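Local atomic coordinates of integral membrane indolylacetylinositol arabinosyltransferase EmbB (Mycolicibacterium smegmatis MC2 155, PDB entry 7BVC), a protein that probably transfers arabinose units at the mycobacterial cell membrane, building the arabinan of the cell-wall arabinogalactan. Residues 859-872 against 904-918. Residues are numbered along the deposited sequence; the frame is centred on the assembly and turned at random.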
loop_
_atom_site.group_PDB
_atom_site.type_symbol
_atom_site.label_atom_id
_atom_site.label_comp_id
_atom_site.label_asym_id
_atom_site.label_seq_id
_atom_site.Cartn_x
_atom_site.Cartn_y
_atom_site.Cartn_z
ATOM N N LEU B 859 -11.362 -11.296 -39.641
ATOM C CA LEU B 859 -11.793 -10.223 -38.753
ATOM C C LEU B 859 -12.600 -9.182 -39.515
ATOM O O LEU B 859 -12.393 -8.965 -40.711
ATOM C CB LEU B 859 -10.600 -9.540 -38.072
ATOM C CG LEU B 859 -10.172 -10.018 -36.685
ATOM C CD1 LEU B 859 -8.891 -9.329 -36.271
ATOM C CD2 LEU B 859 -11.263 -9.764 -35.664
ATOM N N VAL B 860 -13.524 -8.547 -38.796
ATOM C CA VAL B 860 -14.163 -7.302 -39.205
ATOM C C VAL B 860 -14.039 -6.345 -38.027
ATOM O O VAL B 860 -14.522 -6.646 -36.930
ATOM C CB VAL B 860 -15.637 -7.498 -39.596
ATOM C CG1 VAL B 860 -16.354 -6.162 -39.658
ATOM C CG2 VAL B 860 -15.742 -8.226 -40.926
ATOM N N VAL B 861 -13.387 -5.209 -38.239
ATOM C CA VAL B 861 -13.019 -4.335 -37.133
ATOM C C VAL B 861 -13.642 -2.963 -37.339
ATOM O O VAL B 861 -13.827 -2.501 -38.469
ATOM C CB VAL B 861 -11.484 -4.238 -36.983
ATOM C CG1 VAL B 861 -10.869 -3.518 -38.170
ATOM C CG2 VAL B 861 -11.110 -3.565 -35.682
ATOM N N ILE B 862 -13.989 -2.318 -36.226
ATOM C CA ILE B 862 -14.580 -0.982 -36.234
ATOM C C ILE B 862 -13.831 -0.118 -35.229
ATOM O O ILE B 862 -13.766 -0.460 -34.046
ATOM C CB ILE B 862 -16.080 -1.011 -35.898
ATOM C CG1 ILE B 862 -16.872 -1.679 -37.020
ATOM C CG2 ILE B 862 -16.601 0.395 -35.651
ATOM C CD1 ILE B 862 -18.355 -1.722 -36.758
ATOM N N THR B 863 -13.278 1.000 -35.689
ATOM C CA THR B 863 -12.579 1.925 -34.805
ATOM C C THR B 863 -13.605 2.821 -34.124
ATOM O O THR B 863 -14.358 3.529 -34.796
ATOM C CB THR B 863 -11.563 2.759 -35.581
ATOM O OG1 THR B 863 -10.903 1.932 -36.545
ATOM C CG2 THR B 863 -10.527 3.344 -34.634
ATOM N N ALA B 864 -13.639 2.794 -32.795
ATOM C CA ALA B 864 -14.687 3.492 -32.067
ATOM C C ALA B 864 -14.151 4.046 -30.757
ATOM O O ALA B 864 -13.134 3.592 -30.227
ATOM C CB ALA B 864 -15.885 2.574 -31.794
ATOM N N ALA B 865 -14.860 5.047 -30.241
ATOM C CA ALA B 865 -14.598 5.631 -28.937
ATOM C C ALA B 865 -15.912 5.771 -28.182
ATOM O O ALA B 865 -16.997 5.600 -28.742
ATOM C CB ALA B 865 -13.905 6.992 -29.059
ATOM N N GLY B 866 -15.808 6.084 -26.894
ATOM C CA GLY B 866 -16.992 6.351 -26.103
ATOM C C GLY B 866 -17.113 5.525 -24.841
ATOM O O GLY B 866 -16.170 5.437 -24.054
ATOM N N THR B 867 -18.283 4.929 -24.634
ATOM C CA THR B 867 -18.584 4.081 -23.483
ATOM C C THR B 867 -19.212 2.769 -23.950
ATOM O O THR B 867 -20.210 2.286 -23.413
ATOM C CB THR B 867 -19.464 4.837 -22.485
ATOM O OG1 THR B 867 -19.607 4.075 -21.279
ATOM C CG2 THR B 867 -20.835 5.174 -23.075
ATOM N N ILE B 868 -18.586 2.163 -24.963
ATOM C CA ILE B 868 -19.143 0.982 -25.608
ATOM C C ILE B 868 -19.271 -0.164 -24.603
ATOM O O ILE B 868 -18.525 -0.246 -23.619
ATOM C CB ILE B 868 -18.251 0.572 -26.793
ATOM C CG1 ILE B 868 -17.932 1.785 -27.664
ATOM C CG2 ILE B 868 -18.931 -0.487 -27.646
ATOM C CD1 ILE B 868 -19.142 2.442 -28.241
ATOM N N THR B 869 -20.231 -1.052 -24.851
ATOM C CA THR B 869 -20.357 -2.305 -24.121
ATOM C C THR B 869 -19.911 -3.453 -25.014
ATOM O O THR B 869 -20.153 -3.441 -26.227
ATOM C CB THR B 869 -21.795 -2.531 -23.632
ATOM O OG1 THR B 869 -21.850 -3.717 -22.829
ATOM C CG2 THR B 869 -22.762 -2.662 -24.798
ATOM N N GLY B 870 -19.237 -4.432 -24.422
ATOM C CA GLY B 870 -18.708 -5.525 -25.216
ATOM C C GLY B 870 -18.099 -6.593 -24.337
ATOM O O GLY B 870 -18.109 -6.503 -23.107
ATOM N N GLU B 871 -17.549 -7.608 -24.997
ATOM C CA GLU B 871 -17.012 -8.790 -24.337
ATOM C C GLU B 871 -15.499 -8.681 -24.215
ATOM O O GLU B 871 -14.802 -8.475 -25.215
ATOM C CB GLU B 871 -17.392 -10.052 -25.113
ATOM C CG GLU B 871 -17.319 -11.334 -24.306
ATOM C CD GLU B 871 -17.612 -12.564 -25.143
ATOM O OE1 GLU B 871 -18.100 -13.569 -24.586
ATOM O OE2 GLU B 871 -17.368 -12.524 -26.366
ATOM N N SER B 872 -14.996 -8.822 -22.993
ATOM C CA SER B 872 -13.568 -8.811 -22.722
ATOM C C SER B 872 -13.185 -10.070 -21.961
ATOM O O SER B 872 -14.039 -10.807 -21.459
ATOM C CB SER B 872 -13.156 -7.570 -21.921
ATOM O OG SER B 872 -11.775 -7.613 -21.605
ATOM N N PRO B 904 -19.295 -6.865 -29.877
ATOM C CA PRO B 904 -17.867 -6.636 -30.104
ATOM C C PRO B 904 -16.984 -7.261 -29.033
ATOM O O PRO B 904 -17.441 -7.750 -27.999
ATOM C CB PRO B 904 -17.763 -5.110 -30.071
ATOM C CG PRO B 904 -18.814 -4.709 -29.110
ATOM C CD PRO B 904 -19.959 -5.667 -29.334
ATOM N N TYR B 905 -15.685 -7.222 -29.311
ATOM C CA TYR B 905 -14.639 -7.674 -28.399
ATOM C C TYR B 905 -13.843 -6.448 -27.966
ATOM O O TYR B 905 -12.883 -6.053 -28.635
ATOM C CB TYR B 905 -13.735 -8.704 -29.071
ATOM C CG TYR B 905 -14.206 -10.131 -28.957
ATOM C CD1 TYR B 905 -14.244 -10.777 -27.730
ATOM C CD2 TYR B 905 -14.594 -10.843 -30.082
ATOM C CE1 TYR B 905 -14.667 -12.085 -27.628
ATOM C CE2 TYR B 905 -15.019 -12.150 -29.990
ATOM C CZ TYR B 905 -15.055 -12.766 -28.763
ATOM O OH TYR B 905 -15.479 -14.070 -28.674
ATOM N N ASP B 906 -14.239 -5.846 -26.848
ATOM C CA ASP B 906 -13.528 -4.689 -26.323
ATOM C C ASP B 906 -12.342 -5.131 -25.477
ATOM O O ASP B 906 -12.459 -6.031 -24.643
ATOM C CB ASP B 906 -14.465 -3.813 -25.491
ATOM C CG ASP B 906 -15.488 -3.088 -26.340
ATOM O OD1 ASP B 906 -15.186 -2.797 -27.512
ATOM O OD2 ASP B 906 -16.594 -2.807 -25.840
ATOM N N VAL B 907 -11.190 -4.504 -25.710
ATOM C CA VAL B 907 -9.993 -4.813 -24.940
ATOM C C VAL B 907 -9.368 -3.526 -24.413
ATOM O O VAL B 907 -8.646 -3.537 -23.409
ATOM C CB VAL B 907 -8.990 -5.619 -25.788
ATOM C CG1 VAL B 907 -8.410 -4.758 -26.896
ATOM C CG2 VAL B 907 -7.897 -6.208 -24.917
ATOM N N GLY B 908 -9.665 -2.402 -25.069
ATOM C CA GLY B 908 -8.993 -1.159 -24.775
ATOM C C GLY B 908 -9.588 -0.444 -23.583
ATOM O O GLY B 908 -10.522 -0.919 -22.926
ATOM N N PRO B 909 -9.034 0.740 -23.285
ATOM C CA PRO B 909 -9.544 1.534 -22.158
ATOM C C PRO B 909 -10.953 2.050 -22.405
ATOM O O PRO B 909 -11.518 1.835 -23.481
ATOM C CB PRO B 909 -8.533 2.684 -22.047
ATOM C CG PRO B 909 -7.329 2.224 -22.810
ATOM C CD PRO B 909 -7.857 1.366 -23.909
ATOM N N THR B 910 -11.534 2.741 -21.413
ATOM C CA THR B 910 -12.949 3.102 -21.514
ATOM C C THR B 910 -13.199 4.209 -22.533
ATOM O O THR B 910 -13.950 3.976 -23.496
ATOM C CB THR B 910 -13.506 3.444 -20.131
ATOM O OG1 THR B 910 -13.057 2.474 -19.176
ATOM C CG2 THR B 910 -15.026 3.456 -20.158
ATOM N N PRO B 911 -12.631 5.407 -22.403
ATOM C CA PRO B 911 -12.996 6.494 -23.322
ATOM C C PRO B 911 -12.078 6.669 -24.524
ATOM O O PRO B 911 -12.276 7.620 -25.284
ATOM C CB PRO B 911 -12.914 7.732 -22.414
ATOM C CG PRO B 911 -12.105 7.294 -21.182
ATOM C CD PRO B 911 -11.647 5.889 -21.422
ATOM N N SER B 912 -11.100 5.794 -24.727
ATOM C CA SER B 912 -10.078 6.012 -25.743
ATOM C C SER B 912 -10.609 5.638 -27.124
ATOM O O SER B 912 -11.759 5.221 -27.288
ATOM C CB SER B 912 -8.825 5.217 -25.395
ATOM O OG SER B 912 -9.088 3.827 -25.420
ATOM N N TRP B 913 -9.763 5.785 -28.140
ATOM C CA TRP B 913 -10.019 5.257 -29.472
ATOM C C TRP B 913 -9.482 3.834 -29.512
ATOM O O TRP B 913 -8.302 3.609 -29.228
ATOM C CB TRP B 913 -9.338 6.104 -30.547
ATOM C CG TRP B 913 -10.080 7.339 -30.970
ATOM C CD1 TRP B 913 -9.730 8.630 -30.710
ATOM C CD2 TRP B 913 -11.274 7.400 -31.758
ATOM N NE1 TRP B 913 -10.640 9.490 -31.271
ATOM C CE2 TRP B 913 -11.598 8.759 -31.922
ATOM C CE3 TRP B 913 -12.106 6.435 -32.333
ATOM C CZ2 TRP B 913 -12.716 9.179 -32.635
ATOM C CZ3 TRP B 913 -13.215 6.853 -33.043
ATOM C CH2 TRP B 913 -13.511 8.212 -33.187
ATOM N N ARG B 914 -10.336 2.876 -29.866
ATOM C CA ARG B 914 -9.949 1.474 -29.833
ATOM C C ARG B 914 -10.598 0.745 -30.998
ATOM O O ARG B 914 -11.319 1.336 -31.808
ATOM C CB ARG B 914 -10.339 0.826 -28.502
ATOM C CG ARG B 914 -11.762 1.116 -28.075
ATOM C CD ARG B 914 -12.013 0.630 -26.666
ATOM N NE ARG B 914 -13.384 0.879 -26.238
ATOM C CZ ARG B 914 -13.788 2.001 -25.659
ATOM N NH1 ARG B 914 -12.925 2.981 -25.442
ATOM N NH2 ARG B 914 -15.054 2.146 -25.296
ATOM N N ASN B 915 -10.337 -0.554 -31.071
ATOM C CA ASN B 915 -10.840 -1.412 -32.134
ATOM C C ASN B 915 -11.853 -2.393 -31.562
ATOM O O ASN B 915 -11.577 -3.065 -30.563
ATOM C CB ASN B 915 -9.694 -2.171 -32.805
ATOM C CG ASN B 915 -8.951 -1.329 -33.819
ATOM O OD1 ASN B 915 -9.538 -0.488 -34.495
ATOM N ND2 ASN B 915 -7.649 -1.554 -33.934
ATOM N N LEU B 916 -13.018 -2.471 -32.196
ATOM C CA LEU B 916 -14.039 -3.452 -31.872
ATOM C C LEU B 916 -13.912 -4.597 -32.864
ATOM O O LEU B 916 -13.913 -4.367 -34.079
ATOM C CB LEU B 916 -15.441 -2.844 -31.951
ATOM C CG LEU B 916 -15.662 -1.402 -31.485
ATOM C CD1 LEU B 916 -17.137 -1.042 -31.548
ATOM C CD2 LEU B 916 -15.114 -1.166 -30.093
ATOM N N ARG B 917 -13.805 -5.817 -32.343
ATOM C CA ARG B 917 -13.527 -7.003 -33.140
ATOM C C ARG B 917 -14.804 -7.793 -33.386
ATOM O O ARG B 917 -15.637 -7.943 -32.489
ATOM C CB ARG B 917 -12.503 -7.903 -32.443
ATOM C CG ARG B 917 -11.080 -7.368 -32.412
ATOM C CD ARG B 917 -10.854 -6.471 -31.210
ATOM N NE ARG B 917 -9.483 -5.980 -31.133
ATOM C CZ ARG B 917 -8.573 -6.448 -30.287
ATOM N NH1 ARG B 917 -8.889 -7.418 -29.442
ATOM N NH2 ARG B 917 -7.347 -5.944 -30.283
ATOM N N TYR B 918 -14.946 -8.304 -34.607
ATOM C CA TYR B 918 -16.036 -9.209 -34.961
ATOM C C TYR B 918 -15.425 -10.336 -35.782
ATOM O O TYR B 918 -15.107 -10.145 -36.967
ATOM C CB TYR B 918 -17.135 -8.493 -35.742
ATOM C CG TYR B 918 -17.662 -7.247 -35.068
ATOM C CD1 TYR B 918 -18.481 -7.333 -33.954
ATOM C CD2 TYR B 918 -17.340 -5.987 -35.548
ATOM C CE1 TYR B 918 -18.965 -6.199 -33.338
ATOM C CE2 TYR B 918 -17.816 -4.848 -34.936
ATOM C CZ TYR B 918 -18.628 -4.962 -33.831
ATOM O OH TYR B 918 -19.109 -3.831 -33.215
#
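Ile862 and Tyr918 meet because each swings its first side-chain bond to the position opposite the carbonyl carbon (chi1 -68° and -53°); from there the extended isoleucine sends CD1 to within 3.7 Å of Tyr918 CE2. The same choice at Leu916 lays CD1 against Ala864 CB at 3.8 Å. These four, with Val860, make up the largely apolar part of one face of an antiparallel ladder, which Arg914 shares. Its rungs are the hydrogen-bonded pairs Val860–Tyr918, Ile862–Leu916 and Ala864–Arg914; in the middle one Leu916 N gives a nearly straight bond (168°) to Ile862 O at 2.8 Å. On the reverse side Val861 CG2 packs on Asn915 CB, 3.5 Å away, and Thr863 OG1 makes a weak hydrogen bond to Asn915 OD1, while Arg951 hydrogen-bonds Thr863 OG1 and, weakly, Asn915 OD1. Past the last rung, Ala865 CB sits over one face of the Trp913 six-membered ring, a CH-pi contact 3.8 Å from its centroid. Arg914 is extended and runs alongside Ile868 in the opposite direction, its guanidinium edge turned to Gly866 O and Ile868 N. Further along, the chains meet again where Glu871 N hydrogen-bonds Pro904 O at 3.0 Å. Within the EmbC C-terminal domain, strand 914-918 borders a four-stranded antiparallel sheet, with 860-866 between it and 945-947; Ile862 and Ile868 reach strand 882-889, whereas Leu859, Asn915 and Arg917 touch Tyr1036 of strand 1028-1037.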